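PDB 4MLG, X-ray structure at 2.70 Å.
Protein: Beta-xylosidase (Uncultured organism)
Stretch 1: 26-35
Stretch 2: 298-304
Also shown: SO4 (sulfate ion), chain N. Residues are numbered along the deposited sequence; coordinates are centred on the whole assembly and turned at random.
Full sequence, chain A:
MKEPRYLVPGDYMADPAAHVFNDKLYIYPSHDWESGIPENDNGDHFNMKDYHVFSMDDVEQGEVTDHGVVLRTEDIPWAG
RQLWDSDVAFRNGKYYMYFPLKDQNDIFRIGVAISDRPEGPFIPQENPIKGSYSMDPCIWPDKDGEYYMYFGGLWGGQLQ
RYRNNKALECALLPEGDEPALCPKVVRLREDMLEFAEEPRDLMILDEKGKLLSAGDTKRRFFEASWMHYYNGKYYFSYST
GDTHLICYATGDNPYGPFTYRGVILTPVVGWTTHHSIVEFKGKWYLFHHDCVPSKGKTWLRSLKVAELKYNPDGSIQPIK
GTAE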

# COMPACT_ATOMS: atom_id res chain seq x y z
N TYR A 26 10.87 29.27 9.47
CA TYR A 26 9.75 28.43 9.88
C TYR A 26 10.23 27.03 10.25
O TYR A 26 11.13 26.49 9.62
N ILE A 27 9.61 26.46 11.27
CA ILE A 27 9.94 25.10 11.69
C ILE A 27 8.71 24.20 11.56
O ILE A 27 7.60 24.60 11.91
N TYR A 28 8.92 22.99 11.06
CA TYR A 28 7.83 22.03 10.91
C TYR A 28 8.14 20.73 11.64
O TYR A 28 8.58 19.76 11.03
N PRO A 29 7.92 20.72 12.97
CA PRO A 29 8.25 19.57 13.81
C PRO A 29 7.07 18.62 13.99
O PRO A 29 5.93 19.00 13.73
N SER A 30 7.36 17.40 14.43
CA SER A 30 6.31 16.47 14.84
C SER A 30 5.81 16.90 16.22
O SER A 30 6.46 17.68 16.90
N HIS A 31 4.65 16.39 16.62
CA HIS A 31 4.08 16.75 17.92
C HIS A 31 3.97 15.55 18.85
O HIS A 31 3.01 14.78 18.77
N ASP A 32 4.95 15.39 19.73
CA ASP A 32 4.92 14.31 20.72
C ASP A 32 3.90 14.58 21.82
O ASP A 32 3.83 15.69 22.37
N TRP A 33 3.12 13.56 22.15
CA TRP A 33 2.17 13.64 23.25
C TRP A 33 2.13 12.30 23.96
O TRP A 33 2.48 11.27 23.38
N GLU A 34 1.72 12.30 25.22
CA GLU A 34 1.66 11.07 26.00
C GLU A 34 0.43 10.24 25.66
O GLU A 34 -0.64 10.43 26.23
N SER A 35 0.59 9.32 24.70
CA SER A 35 -0.43 8.32 24.45
C SER A 35 -0.34 7.29 25.56
O SER A 35 0.74 7.08 26.13
N THR A 298 11.76 8.84 25.98
CA THR A 298 12.04 8.81 24.55
C THR A 298 10.92 9.39 23.68
O THR A 298 11.17 10.19 22.77
N TRP A 299 9.68 9.00 23.97
CA TRP A 299 8.54 9.40 23.16
C TRP A 299 8.08 10.83 23.44
O TRP A 299 7.11 11.31 22.85
N LEU A 300 8.77 11.51 24.36
CA LEU A 300 8.47 12.90 24.67
C LEU A 300 9.72 13.75 24.45
O LEU A 300 10.61 13.80 25.29
N ARG A 301 9.76 14.43 23.31
CA ARG A 301 10.96 15.15 22.89
C ARG A 301 10.73 16.65 22.79
O ARG A 301 9.66 17.11 22.39
N SER A 302 11.75 17.43 23.17
CA SER A 302 11.68 18.88 23.10
C SER A 302 12.71 19.40 22.11
O SER A 302 13.89 19.08 22.22
N LEU A 303 12.26 20.20 21.14
CA LEU A 303 13.17 20.69 20.11
C LEU A 303 14.11 21.78 20.61
O LEU A 303 13.77 22.55 21.51
N LYS A 304 15.30 21.83 20.02
CA LYS A 304 16.32 22.77 20.44
C LYS A 304 17.22 23.14 19.27
O LYS A 304 17.28 22.42 18.27

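Residues 298-304 run roughly antiparallel to residues 26-35, their end-to-end directions lying 152° apart, and the two segments bury 417 Å² between them. The backbones come nearest around D32 and L300, whose CA atoms are 5.5 Å apart, and stand farther off at P29 and L303, where the CA-CA distance is 8.1 Å and side chains fill the gap.

T298 opens the second segment without taking part, its CA-to-CB bond pointing away. W299 is the first residue to engage. Its CA-to-CB bond leaves sideways, but chi1 near p (57°) and chi2 of 99° bring the indole nitrogen within reach of E34. The carboxylate of E34, on a side chain with chi1 t and chi2 p, receives NE1 through both oxygens: W299 NE1 lies 3.2 Å from E34 OE1 and 3.0 Å from E34 OE2. Both hydrogen bonds are weak, the first long but nearly straight (169°), the second shorter but bent to 128°, as expected when a single N-H is shared between two acceptors. The backbone of W299 contributes as well. One water donates to D32 OD1 at 2.6 Å and to W299 O at 3.0 Å, and so bridges two acceptors, D32 OD1 and W299 O, that sit 3.4 Å apart and cannot bond directly to each other.

L300 also starts out sideways, yet its m, t rotamer brings the end of the side chain nearer the opposing main chain. There L300 CD2 packs 3.8 Å from W33 C and 3.9 Å from E34 N, so this methyl group rests against backbone. W33 itself, with chi1 p, directs its CA-to-CB bond away.

The strongest polar link belongs to R301. With chi1 m, chi2 t and chi3 m, its side chain reaches D32, which points toward the second segment with chi1 m and has 94 Å² of its surface covered, more than any other residue here. The pairing is a bidentate salt bridge: R301 NE donates to D32 OD2 at a very short 2.4 Å, and R301 NH2 donates to D32 OD1 at 2.7 Å, with an angle of 170°. The carboxylate oxygen OD2 approaches at the edge of the guanidinium, near its plane, where the N-H groups point. A weak hydrogen bond from R301 N to D32 OD2 (3.2 Å) ties the same carboxylate to the main chain. The remaining terminal nitrogen, R301 NH1, makes a weak hydrogen bond to O1 of a sulfate ion at 3.4 Å; the ion probably came from the crystallisation liquor.

S302 points away, and the next inward side chain is L303. In its p, p rotamer, L303 CD2 lies 3.6 Å from P29 CB and 4.4 Å from I27 CG2. P29 and I27 (m, t) both point toward it, whereas Y28 between them points away. The side chains meet through carbon atoms, so the contact here is apolar. K304, its side chain out of reach of the first segment, closes the stretch.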

# COMPACT_ATOMS: atom_id res chain seq x y z
CB TYR A 26 8.70 28.35 8.77
CG TYR A 26 7.99 29.66 8.49
CD1 TYR A 26 6.76 29.94 9.06
CD2 TYR A 26 8.56 30.61 7.65
CE1 TYR A 26 6.11 31.14 8.81
CE2 TYR A 26 7.92 31.81 7.39
CZ TYR A 26 6.69 32.07 7.97
OH TYR A 26 6.05 33.26 7.71
CB ILE A 27 10.45 25.06 13.14
CG1 ILE A 27 11.45 26.19 13.38
CG2 ILE A 27 11.08 23.71 13.44
CD1 ILE A 27 11.99 26.24 14.79
CB TYR A 28 7.57 21.76 9.43
CG TYR A 28 7.24 23.00 8.63
CD1 TYR A 28 5.94 23.48 8.56
CD2 TYR A 28 8.24 23.70 7.96
CE1 TYR A 28 5.64 24.62 7.84
CE2 TYR A 28 7.94 24.84 7.23
CZ TYR A 28 6.64 25.29 7.18
OH TYR A 28 6.34 26.43 6.46
CB PRO A 29 8.58 20.22 15.14
CG PRO A 29 7.64 21.39 15.20
CD PRO A 29 7.45 21.86 13.78
CB SER A 30 6.85 15.04 14.90
OG SER A 30 7.44 14.67 13.67
CB HIS A 31 2.71 17.42 17.75
CG HIS A 31 2.12 17.94 19.02
ND1 HIS A 31 0.86 18.47 19.09
CD2 HIS A 31 2.63 18.01 20.28
CE1 HIS A 31 0.60 18.85 20.33
NE2 HIS A 31 1.66 18.58 21.07
CB ASP A 32 6.31 14.11 21.34
CG ASP A 32 7.24 13.32 20.44
OD1 ASP A 32 6.74 12.47 19.67
OD2 ASP A 32 8.46 13.55 20.50
CB TRP A 33 0.78 14.02 22.75
CG TRP A 33 0.10 12.92 21.99
CD1 TRP A 33 0.46 12.41 20.78
CD2 TRP A 33 -1.09 12.21 22.38
NE1 TRP A 33 -0.41 11.42 20.40
CE2 TRP A 33 -1.37 11.28 21.37
CE3 TRP A 33 -1.93 12.28 23.50
CZ2 TRP A 33 -2.47 10.41 21.43
CZ3 TRP A 33 -3.01 11.41 23.56
CH2 TRP A 33 -3.27 10.50 22.53
CB GLU A 34 1.71 11.36 27.50
CG GLU A 34 1.63 10.11 28.38
CD GLU A 34 2.85 9.21 28.24
OE1 GLU A 34 3.77 9.32 29.08
OE2 GLU A 34 2.89 8.40 27.29
CB SER A 35 -0.22 7.66 23.09
OG SER A 35 1.05 7.04 23.02
CB THR A 298 12.35 7.38 24.07
OG1 THR A 298 13.51 6.89 24.75
CG2 THR A 298 12.58 7.34 22.57
CB TRP A 299 7.38 8.42 23.34
CG TRP A 299 6.93 8.27 24.76
CD1 TRP A 299 5.87 8.89 25.36
CD2 TRP A 299 7.55 7.46 25.77
NE1 TRP A 299 5.78 8.51 26.67
CE2 TRP A 299 6.80 7.64 26.95
CE3 TRP A 299 8.65 6.60 25.79
CZ2 TRP A 299 7.12 6.98 28.14
CZ3 TRP A 299 8.97 5.96 26.97
CH2 TRP A 299 8.21 6.15 28.13
CB LEU A 300 7.99 13.04 26.11
CG LEU A 300 6.72 12.29 26.49
CD1 LEU A 300 6.37 12.55 27.95
CD2 LEU A 300 5.57 12.69 25.59
CB ARG A 301 11.45 14.60 21.55
CG ARG A 301 11.78 13.11 21.59
CD ARG A 301 11.75 12.48 20.21
NE ARG A 301 10.40 12.35 19.68
CZ ARG A 301 10.09 11.78 18.52
NH1 ARG A 301 11.05 11.27 17.76
NH2 ARG A 301 8.83 11.70 18.13
CB SER A 302 11.93 19.49 24.48
OG SER A 302 11.05 18.93 25.45
CB LEU A 303 12.41 21.14 18.85
CG LEU A 303 11.14 22.00 18.94
CD1 LEU A 303 11.41 23.37 19.53
CD2 LEU A 303 10.53 22.14 17.55
CB LYS A 304 17.14 22.18 21.59
CG LYS A 304 17.79 20.85 21.26
CD LYS A 304 18.40 20.20 22.49
CE LYS A 304 19.44 21.11 23.13
NZ LYS A 304 20.05 20.50 24.34
S SO4 N . 10.72 9.28 13.87
O1 SO4 N . 9.94 10.21 14.68
O2 SO4 N . 11.96 9.93 13.44
O3 SO4 N . 11.03 8.09 14.65
O4 SO4 N . 9.94 8.91 12.69
O HOH W 1 5.23 10.63 20.65